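Local coordinates for protein cyclase (Uncultured organism, PDB 5IBZ) that binds acetylphosphate in the crystal and may have arylformamidase activity, as is generally assigned to its cyclase family, at residues D115-G120 / G276-E281; L146-V151 / P310-S315. All coordinates share one frame; numbering follows the deposited sequence.

Contact 1: residues D115-G120 / G276-E281; sequences DALSHG and GVYIGE. With UVW (acetylphosphate), chain F.
Asp115 and Ile279 form an antiparallel hydrogen-bonded pair, in which Asp115 N donates to Ile279 O at 2.7 Å. The pair joins the end of strand 113-115 to strand 278-281. Beyond it the chain leaves the sheet in a type I turn from Ala116 to His119. Leu117 lies across Tyr278 at about a right angle. Its CD2 sits over the centre of the ring, 3.9 Å from the centroid, in a CH-pi contact. The same methyl packs on the backbone of Gly276, the first residue after helix 266-275. Asp115 O approaches the ring edge near CD2, and Tyr278 OH is hydrogen-bonded to Arg29 O. On the sheet face that carries Asp115 and Ile279, Asp115 OD2 rests 3.7 Å from Ile279 CG2. It also comes 3.2 Å from Glu281 OE1. These carboxylates approach crosswise, planes 85° apart, two acceptors with no hydrogen bond between them. Glu281 OE2 is 2.6 Å from O2P of acetylphosphate. His119 chi1 (173°) sets CG beside the carbonyl carbon, and the ring edge faces the ligand. The ring is gripped at both nitrogens, NE2 donating to O1P at 2.6 Å and ND1 hydrogen-bonded to Ala100 O of the second subunit, which should restrict its rotation. Arg69 and His268 also hydrogen-bond to the ligand. The site is a phosphate-binding pocket built at strand ends and a following turn of the cyclase-family fold.

Contact 2: residues L146-V151 / P310-S315; sequences LGIENV and PGAVGS
Glu149 and Ile148 bind the backbone of segment 310-315 through two hydrogen bonds. Gly311 N donates to Glu149 OE1 at 2.9 Å, meeting it from above the carboxylate plane. Ile148 N donates to Ala312 O, also at 2.9 Å. The contact joins a short 3-10 turn, 148-150, to the loop that leads into strand 314-316, one of the two outermost strands of the main sheet within this chain. Glu149 CG lies between the backbone N and the carbonyl carbon (chi1 74°). A bend at chi2 (-76°) turns CD back toward segment 310-315; OE1 then lies close to Gly147 CA. Within the turn, Gly147 O accepts from both Asn150 N and Asn150 ND2, two donors on the same face of its carbonyl plane. Gly147 CA makes a CA-H...O contact of 3.4 Å with Ala312 O, so this oxygen meets both Gly147 and Ile148. Packing continues around the bonds. Pro310 CA lies against the bent Glu149 chain, while Ile59 of the second subunit packs on Pro310. Val313 N is hydrogen-bonded to Asp102 OD2 of that same subunit. Ile148 also touches Ala116, and its CG2 methyl rests 4.0 Å from Ala312 CB.

Overall arrangement
Contacts 1 and 2 have their centres 10 Å apart and touch directly. Ser118 OG is 2.8 Å from Leu146 O, a probable hydrogen bond. Ala116 N is 2.9 Å from Val313 O, which ties the turn of 115-120 to segment 310-315. Strand 113-115 pairs with 278-281 on one side, in contact 1, and has strand 314-316, which starts in contact 2, on the other. Their segments alternate along the chain. Contact 1 supplies Asp115, His119 and Glu281 to the acetylphosphate pocket. Contact 2 lies farther from the ligand: Gly314 CA is about 10 Å from O1P, the ligand atom nearest to it. Both contacts also touch the second subunit.

Contact 1: residues D115-G120 / G276-E281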
ATOM      1  N   ASP B 115      20.271  -3.037  -5.505  1.00  7.25           N
ATOM      2  CA  ASP B 115      20.146  -1.594  -5.653  1.00  7.04           C
ATOM      3  C   ASP B 115      20.638  -1.223  -7.024  1.00  7.48           C
ATOM      4  O   ASP B 115      21.732  -1.623  -7.422  1.00  8.14           O
ATOM      5  CB  ASP B 115      20.944  -0.873  -4.586  1.00 10.53           C
ATOM      6  CG  ASP B 115      20.494  -1.251  -3.183  1.00 13.95           C
ATOM      7  OD1 ASP B 115      19.321  -1.663  -3.016  1.00 14.58           O
ATOM      8  OD2 ASP B 115      21.326  -1.160  -2.253  1.00 20.33           O
ATOM      9  N   ALA B 116      19.816  -0.500  -7.777  1.00  7.77           N
ATOM     10  CA  ALA B 116      20.203  -0.019  -9.110  1.00  9.12           C
ATOM     11  C   ALA B 116      21.219   1.100  -9.012  1.00  8.14           C
ATOM     12  O   ALA B 116      21.442   1.666  -7.940  1.00  9.04           O
ATOM     13  CB  ALA B 116      18.988   0.464  -9.861  1.00  9.49           C
ATOM     14  N   LEU B 117      21.805   1.446 -10.149  1.00  7.36           N
ATOM     15  CA  LEU B 117      22.769   2.546 -10.166  1.00  7.53           C
ATOM     16  C   LEU B 117      22.067   3.895  -9.935  1.00  9.13           C
ATOM     17  O   LEU B 117      22.716   4.897  -9.654  1.00 11.70           O
ATOM     18  CB  LEU B 117      23.537   2.553 -11.486  1.00  9.99           C
ATOM     19  CG  LEU B 117      24.203   1.231 -11.834  1.00  8.86           C
ATOM     20  CD1 LEU B 117      24.994   1.391 -13.120  1.00  8.69           C
ATOM     21  CD2 LEU B 117      25.102   0.710 -10.702  1.00  8.56           C
ATOM     22  N   SER B 118      20.745   3.919 -10.073  1.00  7.67           N
ATOM     23  CA  SER B 118      19.952   5.101  -9.738  1.00  8.44           C
ATOM     24  C   SER B 118      19.671   5.240  -8.245  1.00  9.01           C
ATOM     25  O   SER B 118      19.044   6.202  -7.823  1.00  9.47           O
ATOM     26  CB  SER B 118      18.623   5.069 -10.499  1.00  7.86           C
ATOM     27  OG  SER B 118      18.023   3.780 -10.420  1.00  7.61           O
ATOM     28  N   HIS B 119      20.102   4.274  -7.429  1.00  9.89           N
ATOM     29  CA  HIS B 119      19.808   4.305  -5.993  1.00 10.49           C
ATOM     30  C   HIS B 119      20.699   5.257  -5.187  1.00 10.01           C
ATOM     31  O   HIS B 119      20.273   5.745  -4.144  1.00 11.33           O
ATOM     32  CB  HIS B 119      19.922   2.890  -5.391  1.00  9.49           C
ATOM     33  CG  HIS B 119      19.793   2.843  -3.902  1.00 10.99           C
ATOM     34  ND1 HIS B 119      18.673   3.292  -3.235  1.00 15.66           N
ATOM     35  CD2 HIS B 119      20.641   2.394  -2.946  1.00 11.09           C
ATOM     36  CE1 HIS B 119      18.840   3.127  -1.935  1.00 13.50           C
ATOM     37  NE2 HIS B 119      20.028   2.583  -1.733  1.00 14.30           N
ATOM     38  N   GLY B 120      21.937   5.492  -5.630  1.00  8.65           N
ATOM     39  CA  GLY B 120      22.879   6.254  -4.823  1.00  8.29           C
ATOM     40  C   GLY B 120      23.977   6.897  -5.636  1.00  8.60           C
ATOM     41  O   GLY B 120      24.403   6.359  -6.654  1.00 10.11           O
ATOM     42  N   GLY B 276      29.786   1.929 -11.349  1.00  8.26           N
ATOM     43  CA  GLY B 276      28.585   1.341 -11.908  1.00  8.56           C
ATOM     44  C   GLY B 276      28.429  -0.123 -11.503  1.00  7.75           C
ATOM     45  O   GLY B 276      27.884  -0.942 -12.249  1.00  8.60           O
ATOM     46  N   VAL B 277      28.879  -0.448 -10.295  1.00  7.69           N
ATOM     47  CA  VAL B 277      28.770  -1.797  -9.726  1.00  7.48           C
ATOM     48  C   VAL B 277      27.546  -1.872  -8.808  1.00  7.28           C
ATOM     49  O   VAL B 277      27.349  -1.009  -7.969  1.00  8.63           O
ATOM     50  CB  VAL B 277      30.067  -2.142  -8.973  1.00  8.79           C
ATOM     51  CG1 VAL B 277      29.912  -3.407  -8.126  1.00  7.42           C
ATOM     52  CG2 VAL B 277      31.228  -2.320  -9.971  1.00  9.85           C
ATOM     53  N   TYR B 278      26.728  -2.903  -8.989  1.00  7.08           N
ATOM     54  CA  TYR B 278      25.484  -3.059  -8.258  1.00  8.01           C
ATOM     55  C   TYR B 278      25.734  -3.569  -6.849  1.00 10.00           C
ATOM     56  O   TYR B 278      26.710  -4.273  -6.585  1.00  7.98           O
ATOM     57  CB  TYR B 278      24.547  -4.020  -9.029  1.00  7.84           C
ATOM     58  CG  TYR B 278      24.160  -3.431 -10.360  1.00  7.60           C
ATOM     59  CD1 TYR B 278      25.018  -3.523 -11.451  1.00 10.44           C
ATOM     60  CD2 TYR B 278      22.978  -2.737 -10.526  1.00  9.14           C
ATOM     61  CE1 TYR B 278      24.705  -2.942 -12.658  1.00  9.22           C
ATOM     62  CE2 TYR B 278      22.645  -2.164 -11.733  1.00  7.91           C
ATOM     63  CZ  TYR B 278      23.523  -2.250 -12.803  1.00  7.33           C
ATOM     64  OH  TYR B 278      23.200  -1.674 -14.028  1.00 10.61           O
ATOM     65  N   ILE B 279      24.841  -3.170  -5.948  1.00  8.52           N
ATOM     66  CA  ILE B 279      24.913  -3.540  -4.547  1.00  6.84           C
ATOM     67  C   ILE B 279      23.721  -4.398  -4.157  1.00  8.28           C
ATOM     68  O   ILE B 279      22.565  -4.016  -4.363  1.00  9.02           O
ATOM     69  CB  ILE B 279      24.966  -2.278  -3.645  1.00  7.17           C
ATOM     70  CG1 ILE B 279      26.280  -1.513  -3.872  1.00  8.33           C
ATOM     71  CG2 ILE B 279      24.734  -2.640  -2.197  1.00  9.95           C
ATOM     72  CD1 ILE B 279      26.415  -0.250  -3.089  1.00 10.06           C
ATOM     73  N   GLY B 280      24.015  -5.558  -3.573  1.00  7.23           N
ATOM     74  CA  GLY B 280      22.994  -6.459  -3.065  1.00  8.44           C
ATOM     75  C   GLY B 280      23.018  -6.501  -1.550  1.00  6.65           C
ATOM     76  O   GLY B 280      24.090  -6.518  -0.938  1.00  8.60           O
ATOM     77  N   GLU B 281      21.837  -6.472  -0.934  1.00  7.16           N
ATOM     78  CA  GLU B 281      21.753  -6.394   0.520  1.00  7.47           C
ATOM     79  C   GLU B 281      20.697  -7.325   1.066  1.00  8.35           C
ATOM     80  O   GLU B 281      19.713  -7.637   0.384  1.00  8.16           O
ATOM     81  CB  GLU B 281      21.449  -4.960   0.975  1.00  8.81           C
ATOM     82  CG  GLU B 281      22.596  -4.006   0.657  1.00 10.44           C
ATOM     83  CD  GLU B 281      22.243  -2.538   0.771  1.00 13.30           C
ATOM     84  OE1 GLU B 281      21.051  -2.181   0.762  1.00 15.82           O
ATOM     85  OE2 GLU B 281      23.199  -1.749   0.896  1.00 13.57           O
TER
HETATM   86  C1  UVW F 401      21.045   2.775   3.837  1.00 44.05           C
HETATM   87  O1  UVW F 401      19.895   2.981   3.650  1.00 54.91           O
HETATM   88  C1M UVW F 401      21.762   3.442   5.008  1.00 43.15           C
HETATM   89  O2  UVW F 401      21.772   1.921   3.003  1.00 27.99           O
HETATM   90  P   UVW F 401      21.158   1.260   1.628  1.00 20.73           P
HETATM   91  O1P UVW F 401      20.451   2.301   0.792  1.00 22.07           O
HETATM   92  O2P UVW F 401      22.343   0.688   0.884  1.00 26.99           O
HETATM   93  O3P UVW F 401      20.183   0.152   1.933  1.00 27.93           O

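Contact 2: residues L146-V151 / P310-S315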
ATOM      1  N   LEU B 146      18.978   4.879 -15.857  1.00  9.21           N
ATOM      2  CA  LEU B 146      19.558   3.984 -14.851  1.00  8.35           C
ATOM      3  C   LEU B 146      18.520   3.264 -13.975  1.00  7.79           C
ATOM      4  O   LEU B 146      18.845   2.757 -12.889  1.00  8.67           O
ATOM      5  CB  LEU B 146      20.530   4.744 -13.947  1.00  8.13           C
ATOM      6  CG  LEU B 146      21.646   5.553 -14.637  1.00  9.15           C
ATOM      7  CD1 LEU B 146      22.515   6.268 -13.612  1.00 11.12           C
ATOM      8  CD2 LEU B 146      22.509   4.683 -15.545  1.00 10.32           C
ATOM      9  N   GLY B 147      17.279   3.176 -14.458  1.00  8.66           N
ATOM     10  CA  GLY B 147      16.284   2.359 -13.814  1.00  9.00           C
ATOM     11  C   GLY B 147      16.678   0.893 -13.903  1.00  8.32           C
ATOM     12  O   GLY B 147      17.449   0.490 -14.784  1.00  9.70           O
ATOM     13  N   ILE B 148      16.169   0.096 -12.970  1.00  7.54           N
ATOM     14  CA  ILE B 148      16.523  -1.315 -12.887  1.00  7.04           C
ATOM     15  C   ILE B 148      16.067  -2.105 -14.131  1.00  8.59           C
ATOM     16  O   ILE B 148      16.579  -3.206 -14.359  1.00  8.39           O
ATOM     17  CB  ILE B 148      15.949  -1.943 -11.592  1.00 10.61           C
ATOM     18  CG1 ILE B 148      16.661  -3.240 -11.219  1.00 10.80           C
ATOM     19  CG2 ILE B 148      14.451  -2.208 -11.695  1.00 10.52           C
ATOM     20  CD1 ILE B 148      18.044  -3.060 -10.689  1.00 12.11           C
ATOM     21  N   GLU B 149      15.178  -1.562 -14.963  1.00  9.22           N
ATOM     22  CA  GLU B 149      14.748  -2.302 -16.159  1.00  9.53           C
ATOM     23  C   GLU B 149      15.921  -2.476 -17.129  1.00  9.01           C
ATOM     24  O   GLU B 149      15.903  -3.368 -17.987  1.00 10.15           O
ATOM     25  CB  GLU B 149      13.552  -1.631 -16.865  1.00  9.83           C
ATOM     26  CG  GLU B 149      13.799  -0.348 -17.657  1.00 11.21           C
ATOM     27  CD  GLU B 149      13.990   0.915 -16.815  1.00 11.71           C
ATOM     28  OE1 GLU B 149      13.966   0.866 -15.565  1.00 11.24           O
ATOM     29  OE2 GLU B 149      14.162   1.979 -17.455  1.00 13.91           O
ATOM     30  N   ASN B 150      16.950  -1.645 -16.979  1.00  7.60           N
ATOM     31  CA  ASN B 150      18.117  -1.733 -17.846  1.00  8.12           C
ATOM     32  C   ASN B 150      18.907  -3.014 -17.605  1.00  9.40           C
ATOM     33  O   ASN B 150      19.770  -3.365 -18.422  1.00 12.16           O
ATOM     34  CB  ASN B 150      19.036  -0.523 -17.659  1.00  8.81           C
ATOM     35  CG  ASN B 150      18.477   0.737 -18.285  1.00  9.99           C
ATOM     36  OD1 ASN B 150      18.529   0.917 -19.501  1.00 12.79           O
ATOM     37  ND2 ASN B 150      17.935   1.623 -17.461  1.00 11.57           N
ATOM     38  N   VAL B 151      18.638  -3.716 -16.504  1.00  8.62           N
ATOM     39  CA  VAL B 151      19.314  -4.973 -16.220  1.00  7.77           C
ATOM     40  C   VAL B 151      18.284  -6.085 -15.953  1.00  9.05           C
ATOM     41  O   VAL B 151      18.511  -6.997 -15.151  1.00 10.76           O
ATOM     42  CB  VAL B 151      20.305  -4.835 -15.035  1.00  9.64           C
ATOM     43  CG1 VAL B 151      21.591  -4.169 -15.540  1.00 11.90           C
ATOM     44  CG2 VAL B 151      19.703  -4.040 -13.868  1.00 10.72           C
ATOM     45  N   PRO B 310      10.016  -0.814 -14.486  1.00  9.03           N
ATOM     46  CA  PRO B 310      10.590   0.353 -15.150  1.00  9.40           C
ATOM     47  C   PRO B 310      10.600   1.571 -14.244  1.00  9.11           C
ATOM     48  O   PRO B 310       9.621   1.872 -13.558  1.00 10.15           O
ATOM     49  CB  PRO B 310       9.688   0.558 -16.369  1.00 11.21           C
ATOM     50  CG  PRO B 310       8.508  -0.296 -16.160  1.00 17.53           C
ATOM     51  CD  PRO B 310       8.893  -1.400 -15.243  1.00 11.99           C
ATOM     52  N   GLY B 311      11.740   2.243 -14.240  1.00  8.97           N
ATOM     53  CA  GLY B 311      11.895   3.454 -13.449  1.00  8.98           C
ATOM     54  C   GLY B 311      12.162   3.225 -11.979  1.00  9.02           C
ATOM     55  O   GLY B 311      12.260   4.187 -11.219  1.00  9.67           O
ATOM     56  N   ALA B 312      12.303   1.970 -11.564  1.00  8.16           N
ATOM     57  CA  ALA B 312      12.613   1.681 -10.167  1.00  7.61           C
ATOM     58  C   ALA B 312      14.113   1.758  -9.912  1.00  7.42           C
ATOM     59  O   ALA B 312      14.928   1.552 -10.825  1.00  8.06           O
ATOM     60  CB  ALA B 312      12.079   0.305  -9.767  1.00  8.37           C
ATOM     61  N   VAL B 313      14.463   2.031  -8.655  1.00  8.46           N
ATOM     62  CA  VAL B 313      15.861   2.207  -8.293  1.00  9.24           C
ATOM     63  C   VAL B 313      16.421   0.989  -7.540  1.00  9.75           C
ATOM     64  O   VAL B 313      17.507   1.049  -6.956  1.00  8.62           O
ATOM     65  CB  VAL B 313      16.074   3.497  -7.463  1.00  8.19           C
ATOM     66  CG1 VAL B 313      15.603   4.694  -8.244  1.00  9.15           C
ATOM     67  CG2 VAL B 313      15.382   3.439  -6.125  1.00 10.74           C
ATOM     68  N   GLY B 314      15.714  -0.134  -7.636  1.00  8.46           N
ATOM     69  CA  GLY B 314      16.165  -1.405  -7.091  1.00  7.46           C
ATOM     70  C   GLY B 314      15.035  -2.403  -7.208  1.00  9.32           C
ATOM     71  O   GLY B 314      13.978  -2.095  -7.746  1.00  9.64           O
ATOM     72  N   SER B 315      15.235  -3.593  -6.671  1.00  9.56           N
ATOM     73  CA  SER B 315      14.234  -4.637  -6.758  1.00  8.24           C
ATOM     74  C   SER B 315      14.418  -5.678  -5.679  1.00  6.46           C
ATOM     75  O   SER B 315      15.554  -6.000  -5.342  1.00  8.20           O
ATOM     76  CB  SER B 315      14.335  -5.339  -8.099  1.00 12.00           C
ATOM     77  OG  SER B 315      13.390  -6.383  -8.189  1.00  9.77           O
TER